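Local coordinates for protein cytochrome c, mono-and diheme variant (Methylophaga aminisulfidivorans MP, PDB 7C90) that binds heme c covalently and probably carries electrons in the methanol oxidation system of a marine methylotrophic bacterium, at residues Asn116-Gly119 and Leu120-Ile124; Val59-Phe62 and Leu63-Glu67. All coordinates share one frame; numbering follows the deposited sequence.

Contact 1. Residues Asn116-Gly119 and Leu120-Ile124; sequences NDKG and LFETI. With HEC (heme c), chain E.
Lys-118 and Glu-122, one helical turn apart, form a salt bridge on the first turns of helix 117-126. NZ of Lys-118 meets OE2 of Glu-122 at 2.9 Å, from the syn side and 22° out of the carboxylate plane. The lysine chain runs extended until chi4 (-64°) bends its ammonium toward the acid, and a water accepts from NZ while donating to OE1 of Glu-122 at 2.8 Å. Lys-113 pairs with OE1 and the backbone N of Arg-37 with OE2, so both carboxylate oxygens are held.

Capping comes from Asn-116, whose OD1 accepts from Gly-119 N at 2.9 Å with an N-H...O angle of 165°. Helical i to i+4 bonds follow, from Leu-120 N to Asn-116 O (3.1 Å) through Thr-123 N to Gly-119 O (2.9 Å).

Facing the heme, the contact is apolar. CD1 of Leu-120 lies 3.4 Å from methyl CMA of heme c, CG2 of Thr-123 sits 3.7 Å from C2A, and CD1 of Ile-124 reaches methyl CMB. Thr-123 turns its OG1 to Asn-114 and Thr-39. The chemistry is thus divided: ionic groups and a side-chain cap secure the helix start, while methyl groups line the heme pocket.

Contact 2. Residues Val59-Phe62 and Leu63-Glu67; sequences VEHF and LNTGE
The His-61 imidazole has Thr-65 over one face and Glu-67 at its edge. OG1 of Thr-65 stands 3.4 Å above the ring plane, offset toward the rim, and methyl CG2 makes a CH-pi contact over the face, 4.2 Å from the His-61 ring centroid. At the edge, NE2 of His-61 donates to OE1 of Glu-67 at 3.0 Å; the bond is nearly straight (176°) and only 2° out of the ring plane, although it meets the carboxylate on its anti side. Replacing His-61 by an alanine would probably leave the Glu-67 carboxylate without this donor and open a gap under the Thr-65 methyl. The Phe-62 ring has O of Glu-67 near its plane at the edge, 3.5 Å from CD1.

Thr-65 also organises the end of helix 57-65. Its OG1 lies between the backbone N and the carbonyl carbon (chi1 68°), from where it reaches back to donate to His-61 O at 2.8 Å, from above the carbonyl plane. It also accepts from Glu-67 N at 3.1 Å; this second bond makes an ST turn. Phe-62 O takes two donors, Gly-66 N at 2.7 Å and Thr-65 N, as the chain leaves helical geometry at Gly-66, whose phi is positive.

Val-59 CG1 and Leu-63 CD1 pack 4.2 Å apart along the helix. Leu-63 lies against Leu-47 and Lys-55 in loops, while Val-59 and Phe-62 rest on Leu-145 of helix 141-153, and Phe-62 also faces helix 117-126.

Contact 1 is mostly buried, its centre about 6 Å from the chain centre, whereas contact 2 lies about 14 Å out and has four exposed residues. They treat opposite helix ends: contact 1 the start of helix 117-126, contact 2 the finish of helix 57-65. The two meet where CZ of Phe-62 approaches CB of Phe-121 at 3.3 Å, the ring planes inclined at about 45°; Gly-66 O also packs on CB of Asp-117. Both helices place side chains on helix 141-153. Only contact 1 touches heme c; Phe-62 remains about 12 Å from it between side chain and ligand. Accordingly, contact 1 combines heme-facing methyl groups with a water-bridged ion pair whose acid is buried, and contact 2 a partly exposed histidine-carboxylate bond.

Contact 1. Residues Asn116-Gly119 and Leu120-Ile124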
loop_
_atom_site.group_PDB
_atom_site.type_symbol
_atom_site.label_atom_id
_atom_site.label_comp_id
_atom_site.label_asym_id
_atom_site.label_seq_id
_atom_site.Cartn_x
_atom_site.Cartn_y
_atom_site.Cartn_z
ATOM N N ASN A 116 1.659 -24.040 -3.707
ATOM C CA ASN A 116 2.159 -25.192 -2.915
ATOM C C ASN A 116 2.755 -24.665 -1.601
ATOM O O ASN A 116 3.051 -23.451 -1.501
ATOM C CB ASN A 116 3.066 -26.069 -3.785
ATOM C CG ASN A 116 4.405 -25.445 -4.100
ATOM O OD1 ASN A 116 5.208 -25.159 -3.204
ATOM N ND2 ASN A 116 4.650 -25.229 -5.383
ATOM N N ASP A 117 2.889 -25.536 -0.595
ATOM C CA ASP A 117 3.256 -25.111 0.775
ATOM C C ASP A 117 4.750 -24.738 0.841
ATOM O O ASP A 117 5.083 -23.816 1.631
ATOM C CB ASP A 117 2.802 -26.136 1.815
ATOM C CG ASP A 117 1.299 -26.057 2.090
ATOM O OD1 ASP A 117 0.690 -24.983 1.816
ATOM O OD2 ASP A 117 0.754 -27.072 2.561
ATOM N N LYS A 118 5.623 -25.346 0.043
ATOM C CA LYS A 118 7.062 -24.965 0.058
ATOM C C LYS A 118 7.180 -23.517 -0.421
ATOM O O LYS A 118 7.877 -22.736 0.211
ATOM C CB LYS A 118 7.902 -25.887 -0.820
ATOM C CG LYS A 118 9.369 -25.478 -0.969
ATOM C CD LYS A 118 10.212 -26.611 -1.499
ATOM C CE LYS A 118 11.675 -26.273 -1.678
ATOM N NZ LYS A 118 11.873 -25.216 -2.692
ATOM N N GLY A 119 6.493 -23.161 -1.508
ATOM C CA GLY A 119 6.558 -21.785 -2.031
ATOM C C GLY A 119 5.946 -20.780 -1.061
ATOM O O GLY A 119 6.552 -19.732 -0.835
ATOM N N LEU A 120 4.785 -21.090 -0.493
ATOM C CA LEU A 120 4.061 -20.200 0.447
ATOM C C LEU A 120 4.959 -19.901 1.638
ATOM O O LEU A 120 5.026 -18.722 2.031
ATOM C CB LEU A 120 2.763 -20.866 0.906
ATOM C CG LEU A 120 1.864 -20.026 1.811
ATOM C CD1 LEU A 120 1.557 -18.673 1.208
ATOM C CD2 LEU A 120 0.583 -20.792 2.110
ATOM N N PHE A 121 5.575 -20.926 2.228
ATOM C CA PHE A 121 6.498 -20.733 3.371
ATOM C C PHE A 121 7.624 -19.779 2.900
ATOM O O PHE A 121 7.894 -18.781 3.574
ATOM C CB PHE A 121 7.036 -22.064 3.885
ATOM C CG PHE A 121 7.997 -21.901 5.024
ATOM C CD1 PHE A 121 9.354 -21.693 4.786
ATOM C CD2 PHE A 121 7.552 -21.924 6.329
ATOM C CE1 PHE A 121 10.235 -21.490 5.837
ATOM C CE2 PHE A 121 8.445 -21.744 7.381
ATOM C CZ PHE A 121 9.775 -21.529 7.130
ATOM N N GLU A 122 8.195 -20.003 1.713
ATOM C CA GLU A 122 9.323 -19.150 1.218
ATOM C C GLU A 122 8.865 -17.704 1.154
ATOM O O GLU A 122 9.647 -16.850 1.557
ATOM C CB GLU A 122 9.862 -19.600 -0.141
ATOM C CG GLU A 122 10.526 -20.951 -0.045
ATOM C CD GLU A 122 10.658 -21.714 -1.357
ATOM O OE1 GLU A 122 9.867 -21.442 -2.298
ATOM O OE2 GLU A 122 11.540 -22.599 -1.429
ATOM N N THR A 123 7.657 -17.446 0.656
ATOM C CA THR A 123 7.174 -16.068 0.429
ATOM C C THR A 123 7.035 -15.418 1.815
ATOM O O THR A 123 7.452 -14.268 2.001
ATOM C CB THR A 123 5.902 -16.065 -0.423
ATOM O OG1 THR A 123 6.184 -16.560 -1.728
ATOM C CG2 THR A 123 5.275 -14.691 -0.512
ATOM N N ILE A 124 6.478 -16.126 2.777
ATOM C CA ILE A 124 6.257 -15.564 4.136
ATOM C C ILE A 124 7.613 -15.404 4.821
ATOM O O ILE A 124 7.898 -14.287 5.362
ATOM C CB ILE A 124 5.287 -16.427 4.959
ATOM C CG1 ILE A 124 3.919 -16.488 4.271
ATOM C CG2 ILE A 124 5.179 -15.883 6.373
ATOM C CD1 ILE A 124 2.987 -17.572 4.820
HETATM FE FE HEC E . 1.894 -10.209 2.305
HETATM C CHA HEC E . 2.322 -10.612 -1.088
HETATM C CHB HEC E . 1.295 -13.498 2.642
HETATM C CHC HEC E . 1.999 -9.820 5.715
HETATM C CHD HEC E . 1.796 -6.828 1.888
HETATM N NA HEC E . 1.876 -11.770 0.981
HETATM C C1A HEC E . 2.021 -11.785 -0.328
HETATM C C2A HEC E . 1.935 -13.116 -0.965
HETATM C C3A HEC E . 1.670 -13.990 0.164
HETATM C C4A HEC E . 1.581 -13.037 1.294
HETATM C CMA HEC E . 1.411 -15.454 0.235
HETATM C CAA HEC E . 2.113 -13.487 -2.389
HETATM C CBA HEC E . 0.700 -13.803 -2.851
HETATM C CGA HEC E . 0.676 -14.322 -4.251
HETATM O O1A HEC E . 1.702 -14.845 -4.722
HETATM O O2A HEC E . -0.380 -14.119 -4.905
HETATM N NB HEC E . 1.679 -11.471 3.897
HETATM C C1B HEC E . 1.377 -12.740 3.861
HETATM C C2B HEC E . 1.195 -13.382 5.179
HETATM C C3B HEC E . 1.443 -12.278 6.100
HETATM C C4B HEC E . 1.733 -11.166 5.206
HETATM C CMB HEC E . 0.839 -14.814 5.460
HETATM C CAB HEC E . 1.413 -12.321 7.630
HETATM C CBB HEC E . 2.548 -13.113 8.177
HETATM N NC HEC E . 1.888 -8.608 3.565
HETATM C C1C HEC E . 1.985 -8.648 4.901
HETATM C C2C HEC E . 1.978 -7.339 5.577
HETATM C C3C HEC E . 1.919 -6.445 4.414
HETATM C C4C HEC E . 1.861 -7.310 3.246
HETATM C CMC HEC E . 2.037 -7.118 7.049
HETATM C CAC HEC E . 1.801 -4.948 4.551
HETATM C CBC HEC E . 2.883 -4.322 5.385
HETATM N ND HEC E . 2.005 -8.950 0.669
HETATM C C1D HEC E . 1.938 -7.632 0.675
HETATM C C2D HEC E . 2.107 -7.001 -0.619
HETATM C C3D HEC E . 2.274 -8.114 -1.523
HETATM C C4D HEC E . 2.219 -9.248 -0.598
HETATM C CMD HEC E . 2.128 -5.547 -0.896
HETATM C CAD HEC E . 2.570 -8.108 -2.966
HETATM C CBD HEC E . 4.097 -8.276 -3.014
HETATM C CGD HEC E . 4.681 -8.797 -4.315
HETATM O O1D HEC E . 3.984 -8.786 -5.344
HETATM O O2D HEC E . 5.876 -9.198 -4.361
HETATM O O HOH W 1 9.926 -23.443 -4.270
#

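Contact 2. Residues Val59-Phe62 and Leu63-Glu67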
loop_
_atom_site.group_PDB
_atom_site.type_symbol
_atom_site.label_atom_id
_atom_site.label_comp_id
_atom_site.label_asym_id
_atom_site.label_seq_id
_atom_site.Cartn_x
_atom_site.Cartn_y
_atom_site.Cartn_z
ATOM N N VAL A 59 7.418 -28.530 12.162
ATOM C CA VAL A 59 8.562 -27.786 11.566
ATOM C C VAL A 59 9.585 -28.808 11.054
ATOM O O VAL A 59 10.045 -28.675 9.894
ATOM C CB VAL A 59 9.149 -26.768 12.555
ATOM C CG1 VAL A 59 10.525 -26.284 12.128
ATOM C CG2 VAL A 59 8.195 -25.594 12.771
ATOM N N GLU A 60 9.939 -29.811 11.847
ATOM C CA GLU A 60 10.963 -30.803 11.401
ATOM C C GLU A 60 10.428 -31.508 10.142
ATOM O O GLU A 60 11.179 -31.632 9.135
ATOM C CB GLU A 60 11.344 -31.751 12.544
ATOM C CG GLU A 60 12.354 -32.820 12.143
ATOM C CD GLU A 60 12.598 -33.904 13.189
ATOM O OE1 GLU A 60 12.662 -33.566 14.389
ATOM O OE2 GLU A 60 12.707 -35.095 12.801
ATOM N N HIS A 61 9.157 -31.898 10.151
ATOM C CA HIS A 61 8.498 -32.564 8.994
ATOM C C HIS A 61 8.584 -31.644 7.760
ATOM O O HIS A 61 8.924 -32.126 6.648
ATOM C CB HIS A 61 7.049 -32.931 9.307
ATOM C CG HIS A 61 6.422 -33.751 8.228
ATOM N ND1 HIS A 61 6.848 -35.033 7.943
ATOM C CD2 HIS A 61 5.439 -33.474 7.342
ATOM C CE1 HIS A 61 6.135 -35.522 6.956
ATOM N NE2 HIS A 61 5.260 -34.591 6.572
ATOM N N PHE A 62 8.317 -30.353 7.959
ATOM C CA PHE A 62 8.235 -29.378 6.852
ATOM C C PHE A 62 9.624 -29.211 6.248
ATOM O O PHE A 62 9.717 -29.239 5.002
ATOM C CB PHE A 62 7.627 -28.041 7.279
ATOM C CG PHE A 62 7.587 -27.051 6.142
ATOM C CD1 PHE A 62 6.611 -27.150 5.166
ATOM C CD2 PHE A 62 8.579 -26.103 5.988
ATOM C CE1 PHE A 62 6.575 -26.264 4.101
ATOM C CE2 PHE A 62 8.562 -25.231 4.901
ATOM C CZ PHE A 62 7.556 -25.313 3.966
ATOM N N LEU A 63 10.653 -29.056 7.083
ATOM C CA LEU A 63 12.035 -28.802 6.598
ATOM C C LEU A 63 12.497 -29.989 5.744
ATOM O O LEU A 63 13.320 -29.752 4.837
ATOM C CB LEU A 63 12.999 -28.543 7.761
ATOM C CG LEU A 63 12.705 -27.293 8.589
ATOM C CD1 LEU A 63 13.803 -27.047 9.607
ATOM C CD2 LEU A 63 12.511 -26.093 7.689
ATOM N N ASN A 64 11.954 -31.187 5.980
ATOM C CA ASN A 64 12.370 -32.439 5.289
ATOM C C ASN A 64 11.558 -32.678 4.017
ATOM O O ASN A 64 12.106 -33.311 3.122
ATOM C CB ASN A 64 12.231 -33.665 6.196
ATOM C CG ASN A 64 13.315 -33.729 7.251
ATOM O OD1 ASN A 64 14.494 -33.530 6.950
ATOM N ND2 ASN A 64 12.928 -34.001 8.488
ATOM N N THR A 65 10.284 -32.269 3.975
ATOM C CA THR A 65 9.310 -32.743 2.952
ATOM C C THR A 65 8.584 -31.597 2.250
ATOM O O THR A 65 7.935 -31.872 1.218
ATOM C CB THR A 65 8.234 -33.647 3.570
ATOM O OG1 THR A 65 7.398 -32.857 4.431
ATOM C CG2 THR A 65 8.836 -34.812 4.326
ATOM N N GLY A 66 8.595 -30.390 2.812
ATOM C CA GLY A 66 7.813 -29.273 2.261
ATOM C C GLY A 66 6.318 -29.498 2.424
ATOM O O GLY A 66 5.569 -28.804 1.738
ATOM N N GLU A 67 5.908 -30.425 3.298
ATOM C CA GLU A 67 4.491 -30.710 3.636
ATOM C C GLU A 67 4.162 -30.054 4.982
ATOM O O GLU A 67 4.978 -30.160 5.904
ATOM C CB GLU A 67 4.210 -32.208 3.708
ATOM C CG GLU A 67 2.750 -32.516 4.039
ATOM C CD GLU A 67 2.349 -33.985 4.051
ATOM O OE1 GLU A 67 3.181 -34.827 4.473
ATOM O OE2 GLU A 67 1.200 -34.285 3.635
#